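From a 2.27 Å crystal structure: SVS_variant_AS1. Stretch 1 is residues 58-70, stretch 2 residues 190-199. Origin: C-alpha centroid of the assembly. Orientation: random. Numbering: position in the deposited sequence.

Stretch 1 (58-70) DFFARFAPTAADE
Stretch 2 190-199: PTFAMLEIAT

How do the two backbones run past each other? Stretch 1 enters in a helix; hydrogen bonds from Phe-63 N (2.9 Å) and Ala-64 N (3.1 Å) both end on Phe-60 O, and a type I turn runs from Ala-64 to Ala-67. Stretch 2 also leaves one helix, makes a type I turn from Phe-192 to Leu-195 (Leu-195 N to Phe-192 O, 3.1 Å), and continues as a second helix through Thr-199. Both advance in the same sense: CA atoms pair Phe-60 with Thr-191 at 8.5 Å, Ala-64 with Leu-195 at 6.5 Å and Ala-67 with Thr-199 at 4.7 Å, so the chains converge.

Why does Phe-60 meet so many partners? Its CA-to-CB bond points toward stretch 2, and chi1 of -156° (t) with chi2 of 68° carries the ring to the turn. Phe-60 CE1 lies 3.4 Å from Thr-191 O, and Phe-60 CZ is 3.7 Å from Met-194 CB. Met-194, with chi angles of -63°, -167° and -71° (m, t, m), folds its methyl over one ring face, CE 4.2 Å from the Phe-60 centroid in a CH-pi contact. Ala-198 CB sits at the ring edge, 4.0 Å from Phe-60 CE2.

What do the neighbouring phenylalanines contribute? Phe-63, chi1 -82° (m) and chi2 57°, brings CE2 to 3.6 Å from Phe-192 CE1 and 3.7 Å from Thr-191 CG2. The two rings meet obliquely, centroids 5.2 Å apart and planes at 46°. Phe-192 points away at CB, but chi1 of -80° (m) and chi2 of -71° return its ring to the contact. Thr-191, chi1 -58° (m), also offers CG2 to the edge of Phe-59 (t, chi2 88°), 4.0 Å from CE2. Leu-195 (m, t) starts sideways, yet its CD2 reaches 3.9 Å from Phe-63 CB and 3.3 Å from Phe-63 O.

How does the close end hold together without a direct hydrogen bond? At this end alanine methyls line the contact: Ala-64 CB and Ala-198 CB touch at 3.8 Å, and Ala-67 CB lies 3.7 Å from Ala-198 O. Water then links the polar backbone. Water 2 accepts from Ala-68 N (3.0 Å) and donates to Thr-199 O (2.9 Å); water 3 accepts from Asp-69 N (2.9 Å) and donates to Ala-198 O (2.6 Å). Water 1 joins the hydroxyls Thr-66 OG1 (2.8 Å; chi1 70°, p) and Thr-199 OG1 (3.3 Å; chi1 -102°).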

# COMPACT_ATOMS: atom_id res chain seq x y z
N ASP A 58 -11.84 -6.81 23.72
CA ASP A 58 -12.86 -5.82 24.13
C ASP A 58 -12.94 -4.74 23.04
O ASP A 58 -14.05 -4.37 22.62
CB ASP A 58 -12.53 -5.22 25.51
CG ASP A 58 -13.67 -4.44 26.14
OD1 ASP A 58 -14.54 -5.09 26.80
OD2 ASP A 58 -13.70 -3.19 25.97
N PHE A 59 -11.78 -4.24 22.62
CA PHE A 59 -11.66 -3.18 21.59
C PHE A 59 -12.41 -3.63 20.34
O PHE A 59 -13.33 -2.93 19.95
CB PHE A 59 -10.19 -2.85 21.35
CG PHE A 59 -9.94 -1.84 20.27
CD1 PHE A 59 -9.92 -0.50 20.57
CD2 PHE A 59 -9.71 -2.25 18.97
CE1 PHE A 59 -9.67 0.43 19.57
CE2 PHE A 59 -9.44 -1.32 17.98
CZ PHE A 59 -9.45 0.02 18.28
N PHE A 60 -12.05 -4.74 19.69
CA PHE A 60 -12.58 -5.03 18.35
C PHE A 60 -13.97 -5.66 18.42
O PHE A 60 -14.69 -5.55 17.42
CB PHE A 60 -11.63 -5.87 17.50
CG PHE A 60 -11.90 -5.67 16.03
CD1 PHE A 60 -11.63 -4.45 15.43
CD2 PHE A 60 -12.48 -6.67 15.26
CE1 PHE A 60 -11.93 -4.24 14.09
CE2 PHE A 60 -12.72 -6.47 13.92
CZ PHE A 60 -12.44 -5.26 13.33
N ALA A 61 -14.37 -6.22 19.58
CA ALA A 61 -15.74 -6.70 19.85
C ALA A 61 -16.73 -5.54 19.79
O ALA A 61 -17.95 -5.77 19.60
CB ALA A 61 -15.75 -7.40 21.20
N ARG A 62 -16.24 -4.32 19.98
CA ARG A 62 -17.01 -3.06 19.80
C ARG A 62 -17.08 -2.62 18.33
O ARG A 62 -18.02 -1.86 18.00
CB ARG A 62 -16.39 -1.96 20.66
CG ARG A 62 -16.42 -2.29 22.15
CD ARG A 62 -15.58 -1.23 22.85
NE ARG A 62 -15.50 -1.46 24.28
CZ ARG A 62 -16.43 -1.12 25.15
NH1 ARG A 62 -17.52 -0.49 24.74
NH2 ARG A 62 -16.27 -1.39 26.43
N PHE A 63 -16.19 -3.08 17.49
CA PHE A 63 -16.20 -2.74 16.08
C PHE A 63 -17.15 -3.64 15.32
O PHE A 63 -17.79 -3.21 14.43
CB PHE A 63 -14.81 -2.88 15.48
CG PHE A 63 -13.93 -1.71 15.72
CD1 PHE A 63 -13.68 -1.27 16.98
CD2 PHE A 63 -13.38 -1.03 14.67
CE1 PHE A 63 -12.89 -0.19 17.21
CE2 PHE A 63 -12.59 0.06 14.88
CZ PHE A 63 -12.34 0.47 16.15
N ALA A 64 -17.25 -4.89 15.73
CA ALA A 64 -18.09 -5.87 15.08
C ALA A 64 -18.93 -6.61 16.11
O ALA A 64 -18.75 -7.77 16.34
CB ALA A 64 -17.22 -6.82 14.30
N PRO A 65 -19.86 -5.91 16.72
CA PRO A 65 -20.60 -6.53 17.80
C PRO A 65 -21.66 -7.57 17.45
O PRO A 65 -22.21 -8.08 18.35
CB PRO A 65 -21.18 -5.33 18.54
CG PRO A 65 -21.31 -4.29 17.51
CD PRO A 65 -20.29 -4.54 16.46
N THR A 66 -21.95 -7.85 16.19
CA THR A 66 -22.93 -8.89 15.81
C THR A 66 -22.28 -9.92 14.89
O THR A 66 -23.02 -10.72 14.30
CB THR A 66 -24.19 -8.26 15.23
OG1 THR A 66 -23.85 -7.71 13.96
CG2 THR A 66 -24.75 -7.19 16.14
N ALA A 67 -20.95 -9.94 14.82
CA ALA A 67 -20.16 -10.94 14.07
C ALA A 67 -20.72 -12.34 14.36
O ALA A 67 -20.70 -12.74 15.56
CB ALA A 67 -18.71 -10.84 14.46
N ALA A 68 -21.19 -13.04 13.33
CA ALA A 68 -21.94 -14.31 13.46
C ALA A 68 -20.96 -15.44 13.83
O ALA A 68 -21.36 -16.33 14.60
CB ALA A 68 -22.72 -14.60 12.19
N ASP A 69 -19.73 -15.36 13.34
CA ASP A 69 -18.68 -16.35 13.53
C ASP A 69 -17.59 -15.88 14.47
O ASP A 69 -16.82 -15.03 14.14
CB ASP A 69 -18.06 -16.64 12.18
CG ASP A 69 -17.19 -17.83 12.18
OD1 ASP A 69 -16.76 -18.28 13.22
OD2 ASP A 69 -16.93 -18.32 11.10
N GLU A 70 -17.51 -16.53 15.60
CA GLU A 70 -16.55 -16.24 16.62
C GLU A 70 -15.11 -16.36 16.18
O GLU A 70 -14.25 -15.73 16.71
CB GLU A 70 -16.77 -17.18 17.75
CG GLU A 70 -17.16 -16.53 19.02
CD GLU A 70 -17.95 -17.46 19.90
OE1 GLU A 70 -19.17 -17.37 19.86
OE2 GLU A 70 -17.35 -18.26 20.61
N PRO A 190 -5.81 -0.63 8.49
CA PRO A 190 -5.95 -2.07 8.64
C PRO A 190 -6.95 -2.47 9.73
O PRO A 190 -7.50 -3.53 9.61
CB PRO A 190 -4.51 -2.48 8.93
CG PRO A 190 -3.95 -1.30 9.67
CD PRO A 190 -4.48 -0.15 8.88
N THR A 191 -7.18 -1.64 10.76
CA THR A 191 -8.22 -1.88 11.79
C THR A 191 -9.62 -1.92 11.13
O THR A 191 -10.39 -2.91 11.33
CB THR A 191 -8.16 -0.87 12.94
OG1 THR A 191 -6.87 -0.94 13.52
CG2 THR A 191 -9.17 -1.13 14.03
N PHE A 192 -9.95 -0.88 10.37
CA PHE A 192 -11.27 -0.70 9.73
C PHE A 192 -11.43 -1.71 8.58
O PHE A 192 -12.57 -2.19 8.32
CB PHE A 192 -11.45 0.78 9.39
CG PHE A 192 -11.87 1.61 10.58
CD1 PHE A 192 -13.14 1.50 11.10
CD2 PHE A 192 -10.99 2.44 11.23
CE1 PHE A 192 -13.55 2.25 12.19
CE2 PHE A 192 -11.38 3.19 12.33
CZ PHE A 192 -12.67 3.10 12.80
N ALA A 193 -10.32 -2.08 7.93
CA ALA A 193 -10.34 -3.02 6.78
C ALA A 193 -10.62 -4.44 7.28
O ALA A 193 -10.82 -5.29 6.44
CB ALA A 193 -9.03 -2.98 6.00
N MET A 194 -10.59 -4.71 8.60
CA MET A 194 -10.97 -6.03 9.17
C MET A 194 -12.48 -6.13 9.46
O MET A 194 -12.91 -7.23 9.82
CB MET A 194 -10.24 -6.30 10.48
CG MET A 194 -8.75 -6.38 10.32
SD MET A 194 -8.10 -7.06 11.82
CE MET A 194 -8.33 -5.74 13.00
N LEU A 195 -13.28 -5.09 9.31
CA LEU A 195 -14.71 -5.16 9.56
C LEU A 195 -15.42 -6.23 8.74
O LEU A 195 -16.11 -7.02 9.26
CB LEU A 195 -15.39 -3.81 9.37
CG LEU A 195 -15.25 -2.70 10.40
CD1 LEU A 195 -15.69 -1.33 9.94
CD2 LEU A 195 -15.86 -3.05 11.73
N GLU A 196 -15.17 -6.22 7.46
CA GLU A 196 -15.69 -7.13 6.49
C GLU A 196 -15.35 -8.57 6.80
O GLU A 196 -16.11 -9.45 6.59
CB GLU A 196 -14.99 -6.82 5.20
CG GLU A 196 -15.83 -6.20 4.17
CD GLU A 196 -15.22 -6.35 2.83
OE1 GLU A 196 -14.25 -5.69 2.54
OE2 GLU A 196 -15.74 -7.12 2.07
N ILE A 197 -14.14 -8.75 7.26
CA ILE A 197 -13.56 -10.08 7.62
C ILE A 197 -14.27 -10.58 8.88
O ILE A 197 -14.61 -11.77 8.93
CB ILE A 197 -12.03 -9.98 7.74
CG1 ILE A 197 -11.40 -9.60 6.38
CG2 ILE A 197 -11.45 -11.28 8.26
CD1 ILE A 197 -9.92 -9.41 6.41
N ALA A 198 -14.49 -9.76 9.87
CA ALA A 198 -15.12 -10.22 11.08
C ALA A 198 -16.57 -10.63 10.85
O ALA A 198 -17.03 -11.64 11.27
CB ALA A 198 -15.06 -9.15 12.13
N THR A 199 -17.22 -9.78 10.09
CA THR A 199 -18.60 -9.77 9.74
C THR A 199 -19.04 -10.74 8.63
O THR A 199 -20.09 -11.25 8.67
CB THR A 199 -18.81 -8.29 9.41
OG1 THR A 199 -19.46 -7.61 10.48
CG2 THR A 199 -19.39 -8.02 8.19
O HOH W 1 -22.25 -8.62 11.90
O HOH W 2 -21.88 -11.32 10.92
O HOH W 3 -18.79 -13.55 11.25